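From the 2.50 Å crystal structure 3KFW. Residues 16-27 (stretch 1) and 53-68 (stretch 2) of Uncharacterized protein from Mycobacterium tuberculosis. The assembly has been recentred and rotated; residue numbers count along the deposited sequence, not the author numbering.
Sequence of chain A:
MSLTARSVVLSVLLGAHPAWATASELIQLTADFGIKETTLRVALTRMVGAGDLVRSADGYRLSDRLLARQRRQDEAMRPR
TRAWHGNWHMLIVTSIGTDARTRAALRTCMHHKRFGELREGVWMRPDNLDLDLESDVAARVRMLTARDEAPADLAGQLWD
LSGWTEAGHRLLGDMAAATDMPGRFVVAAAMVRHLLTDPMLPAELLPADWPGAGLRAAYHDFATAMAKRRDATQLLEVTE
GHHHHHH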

# COMPACT_ATOMS: atom_id res chain seq x y z
N ALA A 16 7.80 -44.89 15.64
CA ALA A 16 8.41 -45.91 16.57
C ALA A 16 8.04 -45.58 17.99
O ALA A 16 7.47 -46.44 18.70
CB ALA A 16 9.89 -45.98 16.43
N HIS A 17 8.32 -44.33 18.39
CA HIS A 17 8.12 -43.86 19.76
C HIS A 17 6.80 -44.39 20.37
O HIS A 17 5.77 -44.26 19.76
CB HIS A 17 8.20 -42.34 19.84
CG HIS A 17 8.48 -41.84 21.22
ND1 HIS A 17 7.51 -41.78 22.20
CD2 HIS A 17 9.63 -41.43 21.80
CE1 HIS A 17 8.04 -41.31 23.31
NE2 HIS A 17 9.33 -41.10 23.11
N PRO A 18 6.83 -44.98 21.58
CA PRO A 18 7.90 -45.06 22.61
C PRO A 18 8.87 -46.24 22.50
O PRO A 18 9.73 -46.39 23.36
CB PRO A 18 7.09 -45.24 23.93
CG PRO A 18 5.95 -46.08 23.54
CD PRO A 18 5.57 -45.57 22.09
N ALA A 19 8.69 -47.11 21.51
CA ALA A 19 9.65 -48.22 21.34
C ALA A 19 11.10 -47.68 21.06
O ALA A 19 11.26 -46.54 20.65
CB ALA A 19 9.17 -49.19 20.25
N TRP A 20 12.12 -48.48 21.32
CA TRP A 20 13.54 -48.05 21.24
C TRP A 20 14.08 -48.88 20.13
O TRP A 20 13.59 -50.02 19.92
CB TRP A 20 14.33 -48.46 22.48
CG TRP A 20 13.95 -47.76 23.72
CD1 TRP A 20 12.97 -48.12 24.61
CD2 TRP A 20 14.55 -46.54 24.24
NE1 TRP A 20 12.91 -47.20 25.62
CE2 TRP A 20 13.89 -46.24 25.44
CE3 TRP A 20 15.55 -45.67 23.78
CZ2 TRP A 20 14.22 -45.12 26.21
CZ3 TRP A 20 15.87 -44.56 24.56
CH2 TRP A 20 15.21 -44.30 25.76
N ALA A 21 15.08 -48.33 19.44
CA ALA A 21 15.69 -48.96 18.31
C ALA A 21 17.22 -49.06 18.58
O ALA A 21 17.88 -48.03 18.83
CB ALA A 21 15.41 -48.15 17.07
N THR A 22 17.77 -50.28 18.55
CA THR A 22 19.20 -50.49 18.80
C THR A 22 20.00 -49.99 17.64
O THR A 22 19.54 -50.04 16.49
CB THR A 22 19.57 -51.99 19.01
OG1 THR A 22 19.54 -52.70 17.75
CG2 THR A 22 18.62 -52.68 20.05
N ALA A 23 21.20 -49.51 17.93
CA ALA A 23 22.22 -49.25 16.89
C ALA A 23 22.20 -50.29 15.76
O ALA A 23 22.08 -49.93 14.60
CB ALA A 23 23.57 -49.22 17.51
N SER A 24 22.32 -51.56 16.11
CA SER A 24 22.30 -52.65 15.16
C SER A 24 21.12 -52.54 14.21
O SER A 24 21.28 -52.72 13.01
CB SER A 24 22.22 -53.99 15.88
OG SER A 24 21.81 -54.99 14.96
N GLU A 25 19.95 -52.25 14.75
CA GLU A 25 18.72 -52.22 13.97
C GLU A 25 18.72 -51.02 13.01
O GLU A 25 18.37 -51.15 11.83
CB GLU A 25 17.49 -52.22 14.90
CG GLU A 25 17.24 -53.55 15.68
CD GLU A 25 16.50 -53.34 17.03
OE1 GLU A 25 16.07 -52.20 17.36
OE2 GLU A 25 16.36 -54.32 17.80
N LEU A 26 19.14 -49.87 13.51
CA LEU A 26 19.33 -48.68 12.70
C LEU A 26 20.41 -48.90 11.65
O LEU A 26 20.24 -48.48 10.52
CB LEU A 26 19.61 -47.44 13.57
CG LEU A 26 18.49 -47.00 14.57
CD1 LEU A 26 18.91 -45.91 15.54
CD2 LEU A 26 17.30 -46.50 13.82
N ILE A 27 21.50 -49.58 12.00
CA ILE A 27 22.51 -49.92 10.97
C ILE A 27 21.83 -50.68 9.82
O ILE A 27 22.07 -50.37 8.65
CB ILE A 27 23.72 -50.73 11.52
CG1 ILE A 27 24.68 -49.83 12.29
CG2 ILE A 27 24.48 -51.39 10.38
CD1 ILE A 27 25.55 -50.59 13.37
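Stretch 2, residues 53-68: LVRSADGYRLSDRLLA

Packing of a β-hairpin and the helix start after it (stretch 2, residues 53-68) on a loop leading into a helix (stretch 1, residues 16-27); 778 Å² is buried, both sides summed. At the apolar centre the Trp20 ring (chi1 m) is sandwiched across the hairpin. Arg61 CG lies over one face, 3.9 Å from the centroid of the Trp20 six-membered ring, and Ser56 CB over the opposite face, 3.7 Å from the same centroid; both are CH-pi contacts. At the ring edge Val54 O is 3.6 Å from Trp20 CZ3; the same CZ3 is 4.3 Å from Val54 CG2. On the helix side, the Tyr60 ring packs against Ala23 and Leu26: Tyr60 CE2 is 4.2 Å from Ala23 CB, and Tyr60 CD2 is 4.1 Å from Leu26 CD1. A third cluster forms at His17, where Leu67 CD2 covers one ring face, 3.9 Å from the His17 ring centroid.

Strands 53-56 and 59-62 of the hairpin are joined by a type I turn, Ser56 to Gly59. The second strand runs antiparallel to the loop of stretch 1 and forms a single β-bridge: Ala21 N donates to Tyr60 O (2.6 Å) and Tyr60 N to Ala21 O (2.8 Å). The register continues to Thr22 and Gly59, whose CA atoms approach to 4.2 Å. Gly59 has phi/psi of 127/-114, suited to glycine, and an ideal CB there would lie 2.4 Å from Ala21 O, a clash.

At the polar edge, Arg61 extends between two rings, its guanidinium flanked by His17 on one face and Trp20 on the other. Near the plane of the guanidinium, Arg61 NH1 donates to Pro18 O (3.1 Å), just after the cis peptide bond preceding Pro18. Beyond the bridge, Thr22 caps the stretch 1 helix, Thr22 OG1 accepting from Glu25 N at 3.1 Å.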

# COMPACT_ATOMS: atom_id res chain seq x y z
N LEU A 53 17.65 -37.01 19.78
CA LEU A 53 17.37 -38.34 20.24
C LEU A 53 17.75 -38.45 21.69
O LEU A 53 18.58 -37.69 22.21
CB LEU A 53 18.19 -39.37 19.46
CG LEU A 53 17.92 -39.56 17.96
CD1 LEU A 53 19.01 -40.44 17.39
CD2 LEU A 53 16.51 -40.12 17.63
N VAL A 54 17.16 -39.44 22.34
CA VAL A 54 17.55 -39.83 23.66
C VAL A 54 18.10 -41.28 23.53
O VAL A 54 17.60 -42.05 22.71
CB VAL A 54 16.31 -39.72 24.62
CG1 VAL A 54 16.01 -38.27 24.91
CG2 VAL A 54 15.05 -40.35 23.99
N ARG A 55 19.15 -41.64 24.30
CA ARG A 55 19.63 -43.02 24.30
C ARG A 55 19.47 -43.75 25.64
O ARG A 55 19.44 -43.16 26.71
CB ARG A 55 21.08 -43.13 23.79
CG ARG A 55 22.19 -42.67 24.71
CD ARG A 55 23.55 -42.93 24.07
NE ARG A 55 24.68 -42.25 24.74
CZ ARG A 55 24.57 -41.35 25.73
NH1 ARG A 55 23.36 -40.99 26.15
NH2 ARG A 55 25.65 -40.79 26.29
N SER A 56 19.38 -45.07 25.57
CA SER A 56 19.32 -45.83 26.79
C SER A 56 20.03 -47.13 26.52
O SER A 56 20.52 -47.34 25.42
CB SER A 56 17.85 -46.07 27.13
OG SER A 56 17.32 -47.03 26.25
N ALA A 57 20.07 -48.01 27.50
CA ALA A 57 20.54 -49.38 27.30
C ALA A 57 19.79 -50.10 26.18
O ALA A 57 20.37 -50.93 25.48
CB ALA A 57 20.46 -50.17 28.57
N ASP A 58 18.52 -49.76 25.96
CA ASP A 58 17.78 -50.42 24.84
C ASP A 58 17.94 -49.76 23.46
O ASP A 58 17.44 -50.29 22.44
CB ASP A 58 16.32 -50.64 25.20
CG ASP A 58 16.15 -51.42 26.48
OD1 ASP A 58 16.56 -52.59 26.60
OD2 ASP A 58 15.59 -50.85 27.42
N GLY A 59 18.61 -48.60 23.43
CA GLY A 59 19.10 -48.00 22.19
C GLY A 59 18.66 -46.56 22.01
O GLY A 59 19.05 -45.69 22.78
N TYR A 60 17.84 -46.30 21.00
CA TYR A 60 17.50 -44.93 20.61
C TYR A 60 16.00 -44.79 20.28
O TYR A 60 15.37 -45.73 19.77
CB TYR A 60 18.34 -44.53 19.40
CG TYR A 60 19.86 -44.60 19.58
CD1 TYR A 60 20.57 -43.50 20.06
CD2 TYR A 60 20.59 -45.76 19.27
CE1 TYR A 60 21.96 -43.55 20.22
CE2 TYR A 60 22.04 -45.82 19.42
CZ TYR A 60 22.71 -44.71 19.89
OH TYR A 60 24.11 -44.70 20.10
N ARG A 61 15.44 -43.64 20.63
CA ARG A 61 14.10 -43.29 20.25
C ARG A 61 14.08 -41.74 20.25
O ARG A 61 15.02 -41.11 20.77
CB ARG A 61 13.04 -43.88 21.20
CG ARG A 61 12.94 -43.16 22.50
CD ARG A 61 11.78 -43.65 23.37
NE ARG A 61 11.85 -43.03 24.70
CZ ARG A 61 11.06 -43.35 25.73
NH1 ARG A 61 10.11 -44.26 25.57
NH2 ARG A 61 11.20 -42.72 26.90
N LEU A 62 13.08 -41.14 19.59
CA LEU A 62 13.00 -39.68 19.47
C LEU A 62 12.93 -38.94 20.83
O LEU A 62 12.29 -39.39 21.75
CB LEU A 62 11.78 -39.29 18.58
CG LEU A 62 11.86 -39.01 17.05
CD1 LEU A 62 12.86 -39.88 16.28
CD2 LEU A 62 10.47 -39.07 16.36
N SER A 63 13.54 -37.76 20.90
CA SER A 63 13.32 -36.76 21.95
C SER A 63 11.89 -36.29 22.07
O SER A 63 11.18 -36.15 21.05
CB SER A 63 14.11 -35.52 21.56
OG SER A 63 14.33 -34.74 22.70
N ASP A 64 11.47 -35.95 23.29
CA ASP A 64 10.13 -35.39 23.51
C ASP A 64 9.85 -34.11 22.71
O ASP A 64 8.74 -33.95 22.18
CB ASP A 64 9.80 -35.24 24.99
CG ASP A 64 9.23 -36.54 25.61
OD1 ASP A 64 8.31 -37.15 25.00
OD2 ASP A 64 9.70 -36.96 26.71
N ARG A 65 10.85 -33.24 22.57
CA ARG A 65 10.71 -32.03 21.74
C ARG A 65 10.77 -32.25 20.20
O ARG A 65 10.20 -31.47 19.44
CB ARG A 65 11.63 -30.88 22.21
CG ARG A 65 12.91 -30.64 21.40
CD ARG A 65 13.84 -29.61 22.10
NE ARG A 65 15.08 -29.39 21.34
CZ ARG A 65 16.29 -29.87 21.66
NH1 ARG A 65 16.46 -30.62 22.76
NH2 ARG A 65 17.33 -29.60 20.88
N LEU A 66 11.44 -33.31 19.75
CA LEU A 66 11.33 -33.72 18.34
C LEU A 66 9.99 -34.37 18.04
O LEU A 66 9.41 -34.15 16.96
CB LEU A 66 12.47 -34.60 17.88
CG LEU A 66 13.27 -33.85 16.82
CD1 LEU A 66 13.76 -32.45 17.31
CD2 LEU A 66 14.40 -34.70 16.32
N LEU A 67 9.52 -35.13 19.02
CA LEU A 67 8.24 -35.80 18.97
C LEU A 67 7.03 -34.84 18.87
O LEU A 67 6.14 -35.03 18.03
CB LEU A 67 8.10 -36.72 20.18
CG LEU A 67 6.97 -37.72 20.08
CD1 LEU A 67 7.33 -38.79 19.06
CD2 LEU A 67 6.59 -38.31 21.47
N ALA A 68 7.03 -33.82 19.74
CA ALA A 68 6.07 -32.71 19.70
C ALA A 68 6.18 -31.88 18.43
O ALA A 68 5.18 -31.35 17.97
CB ALA A 68 6.19 -31.81 20.95